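Beta-agarase AgaA (Microbulbifer thermotolerans, PDB 3WZ1) hydrolyses the beta-1,4-galactosidic linkages of agarose in endo fashion, releasing neoagarotetraose as its main product, through its GH16 catalytic domain. Local coordinates at residues A[180-184]-A[185-189]; A[224-227]-A[228-231]; A[256-259]-A[260-263]. One frame throughout, in Å; residues are numbered along the deposited sequence.

Contact 1: residues A[180-184]-A[185-189]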
# COMPACT_ATOMS: atom_id res chain seq x y z
N THR A 180 -5.95 12.67 14.60
CA THR A 180 -4.71 11.93 14.41
C THR A 180 -4.15 12.21 13.03
O THR A 180 -4.86 12.11 12.04
CB THR A 180 -4.96 10.41 14.54
OG1 THR A 180 -5.37 10.12 15.89
CG2 THR A 180 -3.71 9.62 14.23
N LYS A 181 -2.89 12.59 13.00
CA LYS A 181 -2.15 12.75 11.75
C LYS A 181 -1.35 11.47 11.61
O LYS A 181 -0.41 11.21 12.37
CB LYS A 181 -1.27 13.98 11.81
CG LYS A 181 -2.09 15.28 11.88
CD LYS A 181 -1.31 16.36 12.57
CE LYS A 181 -2.04 17.69 12.51
NZ LYS A 181 -3.34 17.60 13.21
N TRP A 182 -1.74 10.67 10.63
CA TRP A 182 -1.22 9.31 10.50
C TRP A 182 0.30 9.29 10.35
O TRP A 182 0.95 8.39 10.86
CB TRP A 182 -1.92 8.58 9.34
CG TRP A 182 -3.41 8.61 9.52
CD1 TRP A 182 -4.29 9.44 8.92
CD2 TRP A 182 -4.18 7.82 10.45
NE1 TRP A 182 -5.56 9.21 9.37
CE2 TRP A 182 -5.52 8.23 10.33
CE3 TRP A 182 -3.85 6.82 11.37
CZ2 TRP A 182 -6.54 7.66 11.09
CZ3 TRP A 182 -4.85 6.25 12.11
CH2 TRP A 182 -6.18 6.68 11.98
N ARG A 183 0.87 10.30 9.69
CA ARG A 183 2.32 10.42 9.53
C ARG A 183 3.13 10.48 10.84
O ARG A 183 4.35 10.23 10.84
CB ARG A 183 2.69 11.65 8.69
CG ARG A 183 2.23 12.94 9.37
CD ARG A 183 3.16 14.11 9.23
NE ARG A 183 2.66 15.17 10.12
CZ ARG A 183 1.71 16.06 9.84
NH1 ARG A 183 1.11 16.09 8.67
NH2 ARG A 183 1.37 16.96 10.76
N ASP A 184 2.48 10.81 11.96
CA ASP A 184 3.22 11.02 13.20
C ASP A 184 3.67 9.77 13.94
O ASP A 184 4.44 9.88 14.90
CB ASP A 184 2.39 11.87 14.16
CG ASP A 184 2.29 13.32 13.73
OD1 ASP A 184 3.07 13.76 12.88
OD2 ASP A 184 1.40 14.03 14.28
N ALA A 185 3.20 8.59 13.54
CA ALA A 185 3.52 7.35 14.23
C ALA A 185 3.33 6.19 13.31
O ALA A 185 2.73 6.33 12.24
CB ALA A 185 2.64 7.17 15.47
N PHE A 186 3.83 5.02 13.71
CA PHE A 186 3.46 3.78 13.03
C PHE A 186 2.01 3.40 13.33
O PHE A 186 1.58 3.43 14.48
CB PHE A 186 4.41 2.65 13.39
CG PHE A 186 5.76 2.80 12.78
CD1 PHE A 186 6.71 3.61 13.37
CD2 PHE A 186 6.07 2.16 11.60
CE1 PHE A 186 7.96 3.75 12.79
CE2 PHE A 186 7.31 2.30 11.01
CZ PHE A 186 8.26 3.11 11.61
N HIS A 187 1.28 3.04 12.29
CA HIS A 187 -0.10 2.55 12.43
C HIS A 187 -0.22 1.29 11.64
O HIS A 187 0.55 1.06 10.69
CB HIS A 187 -1.09 3.57 11.88
CG HIS A 187 -1.18 4.79 12.73
ND1 HIS A 187 -2.04 4.89 13.80
CD2 HIS A 187 -0.48 5.95 12.69
CE1 HIS A 187 -1.88 6.06 14.38
NE2 HIS A 187 -0.95 6.73 13.72
N ARG A 188 -1.19 0.45 11.99
CA ARG A 188 -1.36 -0.75 11.20
C ARG A 188 -2.65 -0.67 10.43
O ARG A 188 -3.68 -0.23 10.96
CB ARG A 188 -1.21 -2.03 12.02
CG ARG A 188 -2.29 -2.34 12.98
CD ARG A 188 -1.97 -3.69 13.62
NE ARG A 188 -2.89 -3.97 14.70
CZ ARG A 188 -3.71 -5.01 14.80
NH1 ARG A 188 -3.82 -5.92 13.84
NH2 ARG A 188 -4.44 -5.13 15.91
N VAL A 189 -2.57 -0.99 9.15
CA VAL A 189 -3.73 -0.90 8.28
C VAL A 189 -3.81 -2.23 7.55
O VAL A 189 -2.82 -2.69 6.98
CB VAL A 189 -3.63 0.27 7.29
CG1 VAL A 189 -4.90 0.41 6.49
CG2 VAL A 189 -3.34 1.55 8.05
O HOH W 1 -0.07 9.26 14.34
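Trp182 drives the edge of its six-membered ring into the face of His187, an edge-to-face (T-shaped) aromatic pair formed as the chain leaves a short 3-10 segment, residues 182-184, and enters strand 187-195 of the GH16 beta-jelly roll. The six-membered ring and the imidazole have centroids 4.8 Å apart and planes at 75°. CE3 of Trp182 stands over the centre of the imidazole, while CZ3 of Trp182 lies 3.5 Å from His187 ND1. Both side chains have CG anti to their own carbonyl carbon (chi1 -55° for Trp182, -70° for His187), a setting that turns each ring to its partner, and they cross at about a right angle.

Thr180 adds its methyl obliquely on the same side of the imidazole as the indole, CG2 4.0 Å from His187 CE1, and the same methyl sits over one face of the indole, near the rim. The two ring nitrogens of His187 each have a polar partner: ND1 is hydrogen-bonded to Asp204, and NE2 meets a water that also donates to the carbonyl of Lys181. Those two links, with the indole against its face, together probably fix the rotation of the imidazole.

The backbone of the bend is held less firmly. Asp184 N bonds to Lys181 O at 2.9 Å, but Ala185 N to Trp182 O is stretched to 3.5 Å and weak, though straight. Beside it Arg183 NE makes a weak salt-bridge hydrogen bond to Asp184 OD1 at 3.1 Å, and NH1 of Arg183 is hydrogen-bonded to Gly137 O. The water lies in the imidazole plane, 2.7 Å from His187 NE2.

Contact 2: residues A[224-227]-A[228-231]. With NA (sodium ion), chain C.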
# COMPACT_ATOMS: atom_id res chain seq x y z
N GLY A 224 -16.47 -7.87 -15.76
CA GLY A 224 -17.25 -8.88 -16.47
C GLY A 224 -17.91 -9.87 -15.52
O GLY A 224 -18.01 -11.06 -15.84
N GLY A 225 -18.34 -9.40 -14.36
CA GLY A 225 -19.04 -10.23 -13.37
C GLY A 225 -18.17 -11.12 -12.48
O GLY A 225 -18.68 -11.96 -11.74
N THR A 226 -16.85 -10.92 -12.54
CA THR A 226 -15.91 -11.75 -11.78
C THR A 226 -15.44 -11.12 -10.47
O THR A 226 -14.93 -11.85 -9.60
CB THR A 226 -14.67 -12.12 -12.61
OG1 THR A 226 -13.92 -10.93 -12.92
CG2 THR A 226 -15.05 -12.81 -13.92
N GLY A 227 -15.60 -9.80 -10.33
CA GLY A 227 -15.15 -9.10 -9.12
C GLY A 227 -13.64 -9.05 -8.96
O GLY A 227 -12.88 -9.26 -9.90
N LEU A 228 -13.22 -8.81 -7.72
CA LEU A 228 -11.79 -8.74 -7.39
C LEU A 228 -11.30 -10.15 -7.13
O LEU A 228 -11.35 -10.64 -6.01
CB LEU A 228 -11.58 -7.85 -6.18
CG LEU A 228 -11.98 -6.39 -6.38
CD1 LEU A 228 -12.00 -5.66 -5.06
CD2 LEU A 228 -11.05 -5.73 -7.38
N SER A 229 -10.89 -10.81 -8.20
CA SER A 229 -10.68 -12.27 -8.19
C SER A 229 -9.32 -12.72 -8.70
O SER A 229 -8.93 -13.86 -8.45
CB SER A 229 -11.78 -12.94 -9.00
OG SER A 229 -11.71 -12.55 -10.37
N LYS A 230 -8.60 -11.87 -9.44
CA LYS A 230 -7.32 -12.24 -9.99
C LYS A 230 -6.26 -12.26 -8.90
O LYS A 230 -6.36 -11.49 -7.92
CB LYS A 230 -6.91 -11.27 -11.11
CG LYS A 230 -7.84 -11.35 -12.31
CD LYS A 230 -7.64 -10.24 -13.32
CE LYS A 230 -8.60 -10.48 -14.48
NZ LYS A 230 -8.60 -9.45 -15.55
N PRO A 231 -5.24 -13.12 -9.04
CA PRO A 231 -4.15 -13.03 -8.07
C PRO A 231 -3.52 -11.65 -8.10
O PRO A 231 -3.42 -11.04 -9.17
CB PRO A 231 -3.15 -14.08 -8.55
CG PRO A 231 -3.95 -15.01 -9.43
CD PRO A 231 -4.98 -14.14 -10.07
NA NA C . -11.97 -10.57 -11.63
O HOH W 2 -11.17 -12.39 -13.32
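A sodium ion, rather than a side-chain bond, draws Thr226, Gly227 and Ser229 together in the loop that leads into strand 232-239. Two hydroxyls and one carbonyl meet the ion at equal range: Thr226 OG1, Gly227 O and Ser229 OG each lie 2.4 Å from it. A water at 2.6 Å from the sodium and a carboxylate oxygen of Glu128 complete the five ligands. The hydroxyls of Thr226 (chi1 65°) and Ser229 (chi1 64°) both stand between their own backbone N and carbonyl carbon, which turns the two oxygens inward on the metal. Thr226 OG1 is also hydrogen-bonded to the carbonyl oxygen of Thr223.

Gly227 has a positive phi of 68°, a backbone setting that favours glycine. Leu228 is the centre of an inverse gamma turn that carries the chain on from the carbonyl ligand to Ser229; its own side chain packs on His154 and Val156 of strand 150-158, about 6 Å from the side chain of Glu129, the predicted nucleophile.

Every protein ligand is an oxygen, and Glu128 brings the formal negative charge, a hard-donor shell suited to sodium. By joining Glu128 to the 226-229 loop, the ion ties that loop to the strand bearing the predicted nucleophile.

Contact 3: residues A[256-259]-A[260-263]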
# COMPACT_ATOMS: atom_id res chain seq x y z
N LEU A 256 12.39 17.13 -0.78
CA LEU A 256 13.07 15.90 -1.20
C LEU A 256 14.45 15.75 -0.58
O LEU A 256 14.93 14.65 -0.39
CB LEU A 256 13.18 15.87 -2.73
CG LEU A 256 11.86 15.66 -3.45
CD1 LEU A 256 11.99 16.09 -4.89
CD2 LEU A 256 11.41 14.22 -3.35
N ALA A 257 15.07 16.88 -0.27
CA ALA A 257 16.37 16.88 0.36
C ALA A 257 16.35 16.67 1.87
O ALA A 257 17.41 16.45 2.45
CB ALA A 257 17.10 18.16 0.01
N ASP A 258 15.18 16.75 2.47
CA ASP A 258 15.03 16.66 3.94
C ASP A 258 14.89 15.21 4.43
O ASP A 258 13.86 14.59 4.22
CB ASP A 258 13.81 17.50 4.35
CG ASP A 258 13.68 17.63 5.85
OD1 ASP A 258 14.35 16.88 6.56
OD2 ASP A 258 12.89 18.48 6.28
N PRO A 259 15.93 14.67 5.07
CA PRO A 259 15.93 13.26 5.46
C PRO A 259 14.90 12.95 6.53
O PRO A 259 14.58 11.78 6.73
CB PRO A 259 17.35 13.03 6.00
CG PRO A 259 17.83 14.37 6.39
CD PRO A 259 17.17 15.35 5.50
N ASN A 260 14.41 13.97 7.21
CA ASN A 260 13.38 13.77 8.22
C ASN A 260 11.98 13.75 7.67
O ASN A 260 11.04 13.45 8.43
CB ASN A 260 13.47 14.83 9.31
CG ASN A 260 14.63 14.59 10.24
OD1 ASN A 260 15.63 13.96 9.87
ND2 ASN A 260 14.50 15.07 11.47
N ARG A 261 11.81 14.06 6.39
CA ARG A 261 10.50 14.06 5.75
C ARG A 261 10.37 13.11 4.58
O ARG A 261 9.26 12.68 4.27
CB ARG A 261 10.16 15.48 5.28
CG ARG A 261 9.82 16.38 6.44
CD ARG A 261 9.25 17.68 5.95
NE ARG A 261 10.30 18.56 5.46
CZ ARG A 261 10.08 19.67 4.76
NH1 ARG A 261 8.84 20.00 4.45
NH2 ARG A 261 11.12 20.41 4.37
N ASN A 262 11.49 12.76 3.95
CA ASN A 262 11.43 12.22 2.60
C ASN A 262 11.31 10.70 2.54
O ASN A 262 11.40 10.11 1.47
CB ASN A 262 12.65 12.71 1.80
CG ASN A 262 13.97 12.14 2.30
OD1 ASN A 262 14.02 11.31 3.19
ND2 ASN A 262 15.07 12.60 1.69
N THR A 263 11.07 10.06 3.69
CA THR A 263 11.10 8.61 3.75
C THR A 263 9.87 8.03 4.43
O THR A 263 9.42 8.53 5.47
CB THR A 263 12.39 8.12 4.45
OG1 THR A 263 13.53 8.67 3.77
CG2 THR A 263 12.50 6.62 4.41
O HOH W 3 16.24 9.65 5.54
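Asp258 reaches forward with both carboxylate oxygens, each taking a different donor of the following turn. OD1 accepts the backbone N-H of Asn260 at 3.0 Å, the arrangement of an Asx turn, while OD2 forms a salt bridge with Arg261 NE at 2.7 Å and takes a weak second bond from NH2 of the same guanidinium. With CG anti to the backbone N (chi1 -172°), the carboxylate stands beside its own carbonyl carbon, within reach of the N-H of Asn260 and the side chain of Arg261. Both main donors come to it from above its plane, yet OD2 lies near the plane of the guanidinium, at its edge; the two planes are 72° apart. Replacing Asp258 with an alanine would probably leave the Asn260 N-H without this acceptor and the Arg261 guanidinium without its countercharge, free to swing.

The carbonyl oxygen of Asp258 is gripped as well. Arg261 N bonds to it at 3.0 Å, closing a type I beta turn over 258-261 on which the Asx turn is superposed, and Asn262 N adds a weaker, more bent bond.

Asn262 serves the Leu256 carbonyl and is itself served by Thr263. Its CG stands between the backbone N and the carbonyl carbon (chi1 67°), which folds the amide back over the turn. There ND2 gives an almost straight bond to Leu256 O at 2.9 Å, so the carbonyl of Leu256, near the end of helix 253-256, is satisfied by a side chain. On its other branch, OD1 of Asn262 accepts the hydroxyl of Thr263 at 2.7 Å. A water donates to Pro259 O and, weakly, to Thr263 OG1.

The turn thus joins helix 253-256 to strand 264-276. Leu256 lies against Ser78 and Arg80 of strand 73-80, and Asn262 O and Thr263 OG1 bond to Ser78 and Thr77 of that strand, the antiparallel neighbour of 264-276.

Overall arrangement
All three contacts are local turns within the GH16 domain, and none is deep core. Contact 1 is a surface contact, though its tryptophan is buried, whereas contacts 2 and 3 are partly buried and lie farther from the centre of the chain. Each leads into a different strand: 187-195, 232-239 and 264-276. The first and last of these both pair with strand 102-109. Contacts 1 and 3 have centres about 17 Å apart; contact 2 lies on the opposite side of the chain's centre from both. Aromatic packing dominates contact 1, metal coordination beside the predicted nucleophile contact 2, and a charged hydrogen-bond network, away from the annotated sites, contact 3.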